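Local coordinates for protein beta-galacturonidase (Eisenbergiella tayi, PDB 6NCW) that probably hydrolyses beta-linked galacturonides, as a glycoside hydrolase of family 2 with a TIM-barrel domain and a galacturonate-binding site, at residues Q294-N306 with R539-R553. Sequence-based numbering, arbitrary orientation.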
loop_
_atom_site.group_PDB
_atom_site.type_symbol
_atom_site.label_atom_id
_atom_site.label_comp_id
_atom_site.label_asym_id
_atom_site.label_seq_id
_atom_site.Cartn_x
_atom_site.Cartn_y
_atom_site.Cartn_z
ATOM N N GLN A 294 26.765 0.525 0.704
ATOM C CA GLN A 294 27.071 0.855 -0.676
ATOM C C GLN A 294 25.794 1.046 -1.483
ATOM O O GLN A 294 25.732 1.912 -2.365
ATOM C CB GLN A 294 27.963 -0.233 -1.291
ATOM C CG GLN A 294 28.453 0.077 -2.691
ATOM C CD GLN A 294 29.093 1.453 -2.801
ATOM O OE1 GLN A 294 29.540 2.025 -1.808
ATOM N NE2 GLN A 294 29.135 1.992 -4.016
ATOM N N HIS A 295 24.753 0.268 -1.180
ATOM C CA HIS A 295 23.476 0.464 -1.862
ATOM C C HIS A 295 22.940 1.878 -1.629
ATOM O O HIS A 295 22.549 2.565 -2.580
ATOM C CB HIS A 295 22.461 -0.579 -1.407
ATOM C CG HIS A 295 21.257 -0.643 -2.282
ATOM N ND1 HIS A 295 20.063 -0.035 -1.957
ATOM C CD2 HIS A 295 21.079 -1.197 -3.503
ATOM C CE1 HIS A 295 19.189 -0.243 -2.925
ATOM N NE2 HIS A 295 19.784 -0.928 -3.884
ATOM N N ASP A 296 22.938 2.338 -0.370
ATOM C CA ASP A 296 22.607 3.734 -0.081
ATOM C C ASP A 296 23.506 4.691 -0.864
ATOM O O ASP A 296 23.027 5.672 -1.448
ATOM C CB ASP A 296 22.726 4.036 1.416
ATOM C CG ASP A 296 21.546 3.498 2.244
ATOM O OD1 ASP A 296 20.648 2.809 1.695
ATOM O OD2 ASP A 296 21.543 3.751 3.477
ATOM N N LEU A 297 24.821 4.446 -0.860
ATOM C CA LEU A 297 25.724 5.390 -1.508
ATOM C C LEU A 297 25.442 5.481 -3.003
ATOM O O LEU A 297 25.501 6.574 -3.582
ATOM C CB LEU A 297 27.182 5.014 -1.234
ATOM C CG LEU A 297 27.599 5.424 0.179
ATOM C CD1 LEU A 297 29.016 4.986 0.548
ATOM C CD2 LEU A 297 27.440 6.923 0.314
ATOM N N MET A 298 25.086 4.356 -3.634
ATOM C CA MET A 298 24.781 4.377 -5.062
ATOM C C MET A 298 23.485 5.126 -5.358
ATOM O O MET A 298 23.390 5.800 -6.387
ATOM C CB MET A 298 24.730 2.945 -5.615
ATOM C CG MET A 298 26.091 2.265 -5.592
ATOM S SD MET A 298 26.153 0.664 -6.430
ATOM C CE MET A 298 24.864 -0.289 -5.561
ATOM N N LEU A 299 22.483 5.042 -4.473
ATOM C CA LEU A 299 21.300 5.865 -4.661
ATOM C C LEU A 299 21.647 7.336 -4.497
ATOM O O LEU A 299 21.261 8.174 -5.321
ATOM C CB LEU A 299 20.198 5.454 -3.679
ATOM C CG LEU A 299 19.652 4.042 -3.861
ATOM C CD1 LEU A 299 18.630 3.674 -2.742
ATOM C CD2 LEU A 299 19.012 3.901 -5.236
ATOM N N ILE A 300 22.427 7.651 -3.462
ATOM C CA ILE A 300 22.804 9.035 -3.193
ATOM C C ILE A 300 23.621 9.613 -4.351
ATOM O O ILE A 300 23.403 10.759 -4.772
ATOM C CB ILE A 300 23.538 9.097 -1.837
ATOM C CG1 ILE A 300 22.531 8.786 -0.702
ATOM C CG2 ILE A 300 24.224 10.419 -1.646
ATOM C CD1 ILE A 300 23.168 8.614 0.688
ATOM N N LYS A 301 24.520 8.813 -4.935
ATOM C CA LYS A 301 25.237 9.262 -6.134
ATOM C C LYS A 301 24.295 9.408 -7.330
ATOM O O LYS A 301 24.437 10.343 -8.118
ATOM C CB LYS A 301 26.389 8.299 -6.464
ATOM C CG LYS A 301 27.602 8.485 -5.571
ATOM C CD LYS A 301 28.517 7.243 -5.503
ATOM C CE LYS A 301 28.856 6.664 -6.880
ATOM N NZ LYS A 301 29.886 5.545 -6.819
ATOM N N ASP A 302 23.332 8.490 -7.488
ATOM C CA ASP A 302 22.356 8.604 -8.571
ATOM C C ASP A 302 21.554 9.895 -8.469
ATOM O O ASP A 302 21.177 10.482 -9.492
ATOM C CB ASP A 302 21.419 7.384 -8.565
ATOM C CG ASP A 302 20.442 7.369 -9.756
ATOM O OD1 ASP A 302 19.212 7.402 -9.532
ATOM O OD2 ASP A 302 20.906 7.349 -10.918
ATOM N N LEU A 303 21.288 10.354 -7.248
ATOM C CA LEU A 303 20.548 11.589 -7.046
ATOM C C LEU A 303 21.353 12.840 -7.400
ATOM O O LEU A 303 20.770 13.930 -7.452
ATOM C CB LEU A 303 20.069 11.655 -5.599
ATOM C CG LEU A 303 18.829 10.796 -5.323
ATOM C CD1 LEU A 303 18.737 10.347 -3.874
ATOM C CD2 LEU A 303 17.559 11.559 -5.732
ATOM N N GLY A 304 22.657 12.715 -7.657
ATOM C CA GLY A 304 23.496 13.856 -7.951
ATOM C C GLY A 304 24.208 14.467 -6.766
ATOM O O GLY A 304 24.902 15.479 -6.938
ATOM N N ALA A 305 24.098 13.872 -5.581
ATOM C CA ALA A 305 24.700 14.451 -4.392
ATOM C C ALA A 305 26.213 14.298 -4.412
ATOM O O ALA A 305 26.770 13.382 -5.035
ATOM C CB ALA A 305 24.134 13.803 -3.124
ATOM N N ASN A 306 26.882 15.211 -3.720
ATOM C CA ASN A 306 28.311 15.067 -3.511
ATOM C C ASN A 306 28.659 15.010 -2.036
ATOM O O ASN A 306 29.840 14.983 -1.694
ATOM C CB ASN A 306 29.086 16.196 -4.209
ATOM C CG ASN A 306 28.744 17.580 -3.679
ATOM O OD1 ASN A 306 28.185 17.732 -2.588
ATOM N ND2 ASN A 306 29.091 18.612 -4.460
ATOM N N ARG A 539 14.116 1.899 0.831
ATOM C CA ARG A 539 14.939 2.496 -0.222
ATOM C C ARG A 539 14.191 2.608 -1.553
ATOM O O ARG A 539 14.820 2.671 -2.626
ATOM C CB ARG A 539 16.269 1.739 -0.408
ATOM C CG ARG A 539 17.408 2.196 0.538
ATOM C CD ARG A 539 17.028 2.119 2.022
ATOM N NE ARG A 539 18.146 2.494 2.882
ATOM C CZ ARG A 539 18.090 2.637 4.211
ATOM N NH1 ARG A 539 16.964 2.420 4.888
ATOM N NH2 ARG A 539 19.184 2.992 4.871
ATOM N N ARG A 540 12.858 2.633 -1.503
ATOM C CA ARG A 540 12.027 2.804 -2.693
ATOM C C ARG A 540 11.886 4.292 -3.002
ATOM O O ARG A 540 11.546 5.073 -2.106
ATOM C CB ARG A 540 10.650 2.178 -2.495
ATOM C CG ARG A 540 10.700 0.654 -2.274
ATOM C CD ARG A 540 9.284 0.059 -2.126
ATOM N NE ARG A 540 8.627 0.452 -0.868
ATOM C CZ ARG A 540 7.521 -0.114 -0.402
ATOM N NH1 ARG A 540 6.934 -1.087 -1.101
ATOM N NH2 ARG A 540 6.988 0.311 0.741
ATOM N N PRO A 541 12.155 4.721 -4.227
ATOM C CA PRO A 541 12.138 6.169 -4.517
ATOM C C PRO A 541 10.721 6.730 -4.496
ATOM O O PRO A 541 9.819 6.195 -5.141
ATOM C CB PRO A 541 12.774 6.271 -5.912
ATOM C CG PRO A 541 12.781 4.871 -6.469
ATOM C CD PRO A 541 12.748 3.915 -5.307
ATOM N N LYS A 542 10.520 7.791 -3.712
ATOM C CA LYS A 542 9.271 8.537 -3.730
ATOM C C LYS A 542 9.234 9.420 -4.981
ATOM O O LYS A 542 10.222 9.524 -5.709
ATOM C CB LYS A 542 9.136 9.384 -2.464
ATOM C CG LYS A 542 9.059 8.580 -1.174
ATOM C CD LYS A 542 8.926 9.480 0.042
ATOM C CE LYS A 542 9.276 8.697 1.317
ATOM N NZ LYS A 542 9.320 9.564 2.497
ATOM N N LEU A 543 8.082 10.051 -5.250
ATOM C CA LEU A 543 7.994 10.880 -6.453
ATOM C C LEU A 543 9.041 11.995 -6.433
ATOM O O LEU A 543 9.689 12.260 -7.451
ATOM C CB LEU A 543 6.587 11.468 -6.617
ATOM C CG LEU A 543 5.389 10.527 -6.831
ATOM C CD1 LEU A 543 4.089 11.317 -6.904
ATOM C CD2 LEU A 543 5.568 9.726 -8.118
ATOM N N ALA A 544 9.248 12.628 -5.270
ATOM C CA ALA A 544 10.233 13.697 -5.134
ATOM C C ALA A 544 11.651 13.267 -5.504
ATOM O O ALA A 544 12.517 14.126 -5.655
ATOM C CB ALA A 544 10.236 14.236 -3.702
ATOM N N TYR A 545 11.914 11.973 -5.656
ATOM C CA TYR A 545 13.256 11.534 -6.014
ATOM C C TYR A 545 13.688 12.143 -7.343
ATOM O O TYR A 545 14.839 12.578 -7.494
ATOM C CB TYR A 545 13.278 10.008 -6.045
ATOM C CG TYR A 545 14.586 9.303 -6.343
ATOM C CD1 TYR A 545 15.115 9.272 -7.634
ATOM C CD2 TYR A 545 15.228 8.562 -5.353
ATOM C CE1 TYR A 545 16.267 8.582 -7.913
ATOM C CE2 TYR A 545 16.375 7.863 -5.622
ATOM C CZ TYR A 545 16.896 7.878 -6.893
ATOM O OH TYR A 545 18.041 7.175 -7.138
ATOM N N GLU A 546 12.763 12.231 -8.302
ATOM C CA GLU A 546 13.117 12.768 -9.615
ATOM C C GLU A 546 13.310 14.281 -9.576
ATOM O O GLU A 546 14.071 14.824 -10.380
ATOM C CB GLU A 546 12.055 12.387 -10.647
ATOM C CG GLU A 546 11.997 10.885 -10.927
ATOM C CD GLU A 546 13.338 10.338 -11.426
ATOM O OE1 GLU A 546 13.813 9.295 -10.905
ATOM O OE2 GLU A 546 13.929 10.973 -12.329
ATOM N N VAL A 547 12.654 14.965 -8.637
ATOM C CA VAL A 547 12.831 16.404 -8.465
ATOM C C VAL A 547 14.215 16.718 -7.904
ATOM O O VAL A 547 14.885 17.664 -8.346
ATOM C CB VAL A 547 11.712 16.953 -7.557
ATOM C CG1 VAL A 547 12.170 18.213 -6.821
ATOM C CG2 VAL A 547 10.488 17.271 -8.379
ATOM N N VAL A 548 14.657 15.950 -6.901
ATOM C CA VAL A 548 15.990 16.148 -6.332
ATOM C C VAL A 548 17.059 15.818 -7.365
ATOM O O VAL A 548 18.042 16.550 -7.520
ATOM C CB VAL A 548 16.164 15.301 -5.057
ATOM C CG1 VAL A 548 17.602 15.355 -4.596
ATOM C CG2 VAL A 548 15.237 15.805 -3.926
ATOM N N LYS A 549 16.880 14.713 -8.083
ATOM C CA LYS A 549 17.852 14.307 -9.085
ATOM C C LYS A 549 17.995 15.372 -10.167
ATOM O O LYS A 549 19.112 15.766 -10.520
ATOM C CB LYS A 549 17.428 12.962 -9.668
ATOM C CG LYS A 549 18.319 12.388 -10.744
ATOM C CD LYS A 549 17.827 10.974 -11.058
ATOM C CE LYS A 549 18.707 10.272 -12.070
ATOM N NZ LYS A 549 18.228 8.889 -12.273
ATOM N N ASP A 550 16.872 15.868 -10.693
ATOM C CA ASP A 550 16.935 16.942 -11.683
ATOM C C ASP A 550 17.714 18.136 -11.157
ATOM O O ASP A 550 18.526 18.721 -11.881
ATOM C CB ASP A 550 15.537 17.394 -12.083
ATOM C CG ASP A 550 14.815 16.377 -12.946
ATOM O OD1 ASP A 550 15.464 15.436 -13.459
ATOM O OD2 ASP A 550 13.578 16.515 -13.092
ATOM N N SER A 551 17.476 18.519 -9.900
ATOM C CA SER A 551 18.160 19.678 -9.336
ATOM C C SER A 551 19.651 19.415 -9.152
ATOM O O SER A 551 20.487 20.194 -9.621
ATOM C CB SER A 551 17.526 20.073 -8.006
ATOM O OG SER A 551 18.302 21.075 -7.376
ATOM N N TYR A 552 20.006 18.316 -8.472
ATOM C CA TYR A 552 21.408 18.090 -8.129
ATOM C C TYR A 552 22.249 17.742 -9.357
ATOM O O TYR A 552 23.439 18.065 -9.403
ATOM C CB TYR A 552 21.529 16.980 -7.087
ATOM C CG TYR A 552 21.297 17.382 -5.638
ATOM C CD1 TYR A 552 20.806 18.637 -5.295
ATOM C CD2 TYR A 552 21.587 16.495 -4.614
ATOM C CE1 TYR A 552 20.608 18.998 -3.959
ATOM C CE2 TYR A 552 21.385 16.838 -3.284
ATOM C CZ TYR A 552 20.902 18.087 -2.958
ATOM O OH TYR A 552 20.721 18.414 -1.624
ATOM N N ARG A 553 21.670 17.050 -10.337
ATOM C CA ARG A 553 22.405 16.726 -11.554
ATOM C C ARG A 553 22.628 17.938 -12.456
ATOM O O ARG A 553 23.446 17.867 -13.377
ATOM C CB ARG A 553 21.664 15.640 -12.328
ATOM C CG ARG A 553 21.690 14.285 -11.662
ATOM C CD ARG A 553 22.488 13.385 -12.536
ATOM N NE ARG A 553 21.998 12.021 -12.563
ATOM C CZ ARG A 553 22.695 10.997 -12.091
ATOM N NH1 ARG A 553 23.897 11.223 -11.554
ATOM N NH2 ARG A 553 22.190 9.762 -12.144
HETATM O O HOH W 1 20.170 6.150 -13.129
HETATM O O HOH W 2 17.236 6.113 -11.025
#
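Asp-296 is gripped side-on by Arg-539: NE reaches OD1 at 2.8 Å with an N-H...O angle of 175°, and NH2 bonds OD2, the carboxylate and guanidinium planes lying only 18° apart. Arg-277 pairs with OD2 as well. One turn on, Leu-299 CD1 rests on the aliphatic part of Arg-539, 3.8 Å from its CG. Asp-302, with CG anti to the backbone N (chi1 -175°), sends its carboxylate to helix 544-553. There OD1 accepts from Tyr-545 OH at 2.7 Å through its anti lone pair and from Lys-549 NZ on its syn side, while OD2 forms a salt bridge with Arg-553 NH2 at 3.0 Å, the two planes nearly perpendicular. Leu-303 places CD2 3.6 Å above the centroid of the Tyr-545 ring, a CH-pi contact, and its carbonyl O receives the CA-H of Lys-549. Gly-304, at positive phi, closes helix 290-302 in a Schellman motif, its C 3.7 Å from Tyr-552 CB. Ala-305 CA then approaches Tyr-552 CD2. The contact thus joins the first and last helices of the TIM-barrel domain, and two basic side chains plus a tyrosine hydroxyl around Asp-302 would probably stabilise its ionised form.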